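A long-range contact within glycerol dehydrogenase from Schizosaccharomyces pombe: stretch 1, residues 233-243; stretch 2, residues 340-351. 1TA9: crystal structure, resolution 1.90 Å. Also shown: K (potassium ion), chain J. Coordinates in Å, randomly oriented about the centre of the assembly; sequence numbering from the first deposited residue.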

# COMPACT_ATOMS: atom_id res chain seq x y z
N ALA B 233 29.79 -0.67 13.05
CA ALA B 233 29.00 -1.36 12.03
C ALA B 233 27.93 -0.45 11.40
O ALA B 233 27.63 -0.57 10.21
CB ALA B 233 28.36 -2.61 12.63
N LEU B 234 27.37 0.45 12.19
CA LEU B 234 26.35 1.37 11.68
C LEU B 234 26.85 2.30 10.58
O LEU B 234 26.08 2.71 9.71
CB LEU B 234 25.78 2.21 12.82
CG LEU B 234 24.69 1.56 13.67
CD1 LEU B 234 24.38 2.45 14.87
CD2 LEU B 234 23.44 1.33 12.82
N SER B 235 28.13 2.64 10.59
CA SER B 235 28.65 3.54 9.57
C SER B 235 28.92 2.84 8.23
O SER B 235 28.98 3.50 7.19
CB SER B 235 29.93 4.22 10.05
OG SER B 235 31.02 3.32 10.08
N THR B 236 29.06 1.52 8.26
CA THR B 236 29.35 0.76 7.05
C THR B 236 28.40 1.03 5.89
O THR B 236 28.85 1.41 4.80
CB THR B 236 29.36 -0.75 7.33
OG1 THR B 236 30.36 -1.05 8.31
CG2 THR B 236 29.66 -1.52 6.05
N TRP B 237 27.10 0.84 6.10
CA TRP B 237 26.15 1.06 5.03
C TRP B 237 26.16 2.52 4.58
O TRP B 237 26.15 2.80 3.38
CB TRP B 237 24.73 0.68 5.48
CG TRP B 237 23.70 0.86 4.41
CD1 TRP B 237 23.46 0.04 3.34
CD2 TRP B 237 22.77 1.95 4.29
NE1 TRP B 237 22.44 0.55 2.56
CE2 TRP B 237 22.00 1.72 3.12
CE3 TRP B 237 22.52 3.09 5.06
CZ2 TRP B 237 21.00 2.60 2.71
CZ3 TRP B 237 21.52 3.97 4.64
CH2 TRP B 237 20.77 3.72 3.48
N VAL B 238 26.20 3.44 5.53
CA VAL B 238 26.21 4.86 5.19
C VAL B 238 27.42 5.23 4.34
O VAL B 238 27.27 5.85 3.28
CB VAL B 238 26.21 5.75 6.45
CG1 VAL B 238 26.44 7.21 6.05
CG2 VAL B 238 24.89 5.61 7.20
N GLU B 239 28.61 4.86 4.79
CA GLU B 239 29.82 5.22 4.04
C GLU B 239 29.93 4.49 2.71
O GLU B 239 30.19 5.12 1.68
CB GLU B 239 31.07 4.97 4.90
CG GLU B 239 31.10 5.83 6.16
CD GLU B 239 32.42 5.74 6.91
OE1 GLU B 239 33.37 6.47 6.56
OE2 GLU B 239 32.50 4.92 7.85
N THR B 240 29.72 3.18 2.71
CA THR B 240 29.81 2.42 1.46
C THR B 240 28.80 2.90 0.42
O THR B 240 29.13 3.00 -0.76
CB THR B 240 29.65 0.91 1.73
OG1 THR B 240 30.90 0.39 2.19
CG2 THR B 240 29.24 0.16 0.45
N GLU B 241 27.58 3.20 0.84
CA GLU B 241 26.59 3.69 -0.12
C GLU B 241 27.09 5.01 -0.72
O GLU B 241 26.91 5.27 -1.91
CB GLU B 241 25.23 3.91 0.55
CG GLU B 241 24.42 2.64 0.73
CD GLU B 241 23.96 2.05 -0.60
OE1 GLU B 241 24.30 0.89 -0.89
OE2 GLU B 241 23.26 2.75 -1.35
N SER B 242 27.73 5.83 0.10
CA SER B 242 28.27 7.12 -0.34
C SER B 242 29.40 6.95 -1.35
O SER B 242 29.50 7.71 -2.32
CB SER B 242 28.78 7.92 0.87
OG SER B 242 29.35 9.15 0.45
N VAL B 243 30.27 5.97 -1.12
CA VAL B 243 31.38 5.70 -2.03
C VAL B 243 30.86 5.15 -3.35
O VAL B 243 31.28 5.58 -4.43
CB VAL B 243 32.36 4.66 -1.42
CG1 VAL B 243 33.43 4.26 -2.45
CG2 VAL B 243 33.02 5.24 -0.18
K K J . 32.57 0.60 9.59
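Stretch 2 (340-351) GTLVQVVLEDWP

Stretch 2 packs along stretch 1 as a helix running in nearly the same direction. Residues 233-243 are helical throughout, part of a longer helix, and the helix of residues 340-347 crosses them at 27°, with axes 10.0 Å apart at closest approach. The two diverge along their length: the CA atoms of Ser235 and Thr341 are 5.6 Å apart, those of Ser242 and Glu348 8.9 Å. Longer side chains of stretch 2 fill the widening gap. Beyond the helix, Asp349 adopts positive phi in a Schellman motif, and the chain turns so that Trp350 also points toward stretch 1.

At the narrow end, Ser235 CB lies 2.9 Å from Thr341 OG1, a very short approach, while the Ser235 hydroxyl is engaged with potassium, OG standing 3.2 Å from K. Trp237 leaves the helix sideways, but the end of its side chain comes nearer to stretch 2, with CZ3 4.4 Å from Trp350 CH2, which lies near the plane of the Trp237 ring at its edge. Val238, pointing toward stretch 2, is the most extensively covered residue of stretch 1. Both methyls lie near Thr341 CG2, Val238 CG2 at 3.9 Å and Val238 CG1 at 4.3 Å; CG2 is also 4.3 Å from Trp350 CH2, and CG1 is 3.5 Å from Gln344 NE2. Glu239 brings CG to 3.6 Å from Gln344 OE1. At the wider end, Ser242 CB contacts Gln344 NE2 at 3.5 Å and Glu348 OE2 at 4.0 Å.

No direct hydrogen bond joins the stretches. Within stretch 2, Gln344 NE2 donates to Glu348 OE2 at 2.7 Å, and Trp350 NE1 makes a weak bond to Glu348 OE1 at 3.3 Å. Water 1 bridges the backbone of stretch 1 and a side chain of stretch 2, hydrogen-bonding to Val238 O at 2.7 Å and to Glu348 OE2 at 2.8 Å.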

# COMPACT_ATOMS: atom_id res chain seq x y z
N GLY B 340 30.43 10.37 14.27
CA GLY B 340 30.90 10.76 12.95
C GLY B 340 29.92 10.41 11.85
O GLY B 340 29.84 11.10 10.83
N THR B 341 29.17 9.33 12.04
CA THR B 341 28.18 8.90 11.06
C THR B 341 27.04 9.91 11.04
O THR B 341 26.51 10.24 9.98
CB THR B 341 27.66 7.48 11.39
OG1 THR B 341 28.75 6.56 11.36
CG2 THR B 341 26.61 7.04 10.36
N LEU B 342 26.66 10.42 12.21
CA LEU B 342 25.59 11.41 12.27
C LEU B 342 26.07 12.68 11.59
O LEU B 342 25.29 13.38 10.94
CB LEU B 342 25.20 11.71 13.72
CG LEU B 342 24.45 10.61 14.48
CD1 LEU B 342 24.07 11.12 15.87
CD2 LEU B 342 23.21 10.20 13.71
N VAL B 343 27.36 12.98 11.73
CA VAL B 343 27.91 14.17 11.09
C VAL B 343 27.83 13.97 9.58
O VAL B 343 27.49 14.91 8.85
CB VAL B 343 29.38 14.41 11.50
CG1 VAL B 343 29.92 15.65 10.78
CG2 VAL B 343 29.48 14.62 13.02
N GLN B 344 28.12 12.77 9.10
CA GLN B 344 28.04 12.53 7.65
C GLN B 344 26.60 12.71 7.19
O GLN B 344 26.36 13.17 6.08
CB GLN B 344 28.52 11.12 7.26
CG GLN B 344 28.41 10.89 5.74
CD GLN B 344 29.18 9.70 5.22
OE1 GLN B 344 30.23 9.34 5.76
NE2 GLN B 344 28.68 9.09 4.15
N VAL B 345 25.65 12.35 8.04
CA VAL B 345 24.24 12.49 7.71
C VAL B 345 23.89 13.96 7.52
O VAL B 345 23.06 14.31 6.68
CB VAL B 345 23.35 11.87 8.83
CG1 VAL B 345 21.92 12.34 8.69
CG2 VAL B 345 23.41 10.35 8.72
N VAL B 346 24.53 14.82 8.31
CA VAL B 346 24.30 16.25 8.19
C VAL B 346 24.93 16.73 6.88
O VAL B 346 24.33 17.52 6.14
CB VAL B 346 24.91 17.01 9.39
CG1 VAL B 346 24.77 18.51 9.19
CG2 VAL B 346 24.20 16.58 10.67
N LEU B 347 26.14 16.25 6.59
CA LEU B 347 26.83 16.63 5.36
C LEU B 347 26.10 16.12 4.12
O LEU B 347 26.14 16.74 3.06
CB LEU B 347 28.27 16.11 5.38
CG LEU B 347 29.19 16.72 6.45
CD1 LEU B 347 30.56 16.07 6.39
CD2 LEU B 347 29.30 18.23 6.23
N GLU B 348 25.42 14.98 4.26
CA GLU B 348 24.66 14.42 3.14
C GLU B 348 23.30 15.10 3.00
O GLU B 348 22.56 14.84 2.06
CB GLU B 348 24.49 12.92 3.30
CG GLU B 348 25.75 12.11 2.96
CD GLU B 348 25.45 10.63 2.82
OE1 GLU B 348 24.43 10.29 2.18
OE2 GLU B 348 26.23 9.81 3.34
N ASP B 349 22.97 15.97 3.94
CA ASP B 349 21.71 16.73 3.91
C ASP B 349 20.44 15.88 4.02
O ASP B 349 19.46 16.14 3.32
CB ASP B 349 21.65 17.57 2.63
CG ASP B 349 20.74 18.78 2.76
OD1 ASP B 349 20.13 19.18 1.75
OD2 ASP B 349 20.63 19.34 3.87
N TRP B 350 20.44 14.86 4.88
CA TRP B 350 19.24 14.05 5.05
C TRP B 350 18.19 14.92 5.74
O TRP B 350 18.55 15.78 6.55
CB TRP B 350 19.49 12.86 5.97
CG TRP B 350 20.33 11.75 5.43
CD1 TRP B 350 21.15 11.79 4.34
CD2 TRP B 350 20.50 10.46 6.02
NE1 TRP B 350 21.82 10.59 4.22
CE2 TRP B 350 21.44 9.76 5.24
CE3 TRP B 350 19.94 9.83 7.14
CZ2 TRP B 350 21.84 8.45 5.54
CZ3 TRP B 350 20.34 8.52 7.44
CH2 TRP B 350 21.28 7.85 6.64
N PRO B 351 16.90 14.72 5.44
CA PRO B 351 15.88 15.52 6.10
C PRO B 351 16.00 15.20 7.60
O PRO B 351 16.46 14.11 7.97
CB PRO B 351 14.58 14.99 5.50
CG PRO B 351 14.99 14.63 4.10
CD PRO B 351 16.32 13.93 4.33
O HOH W 1 25.16 7.33 2.45
O HOH W 2 32.40 1.98 7.42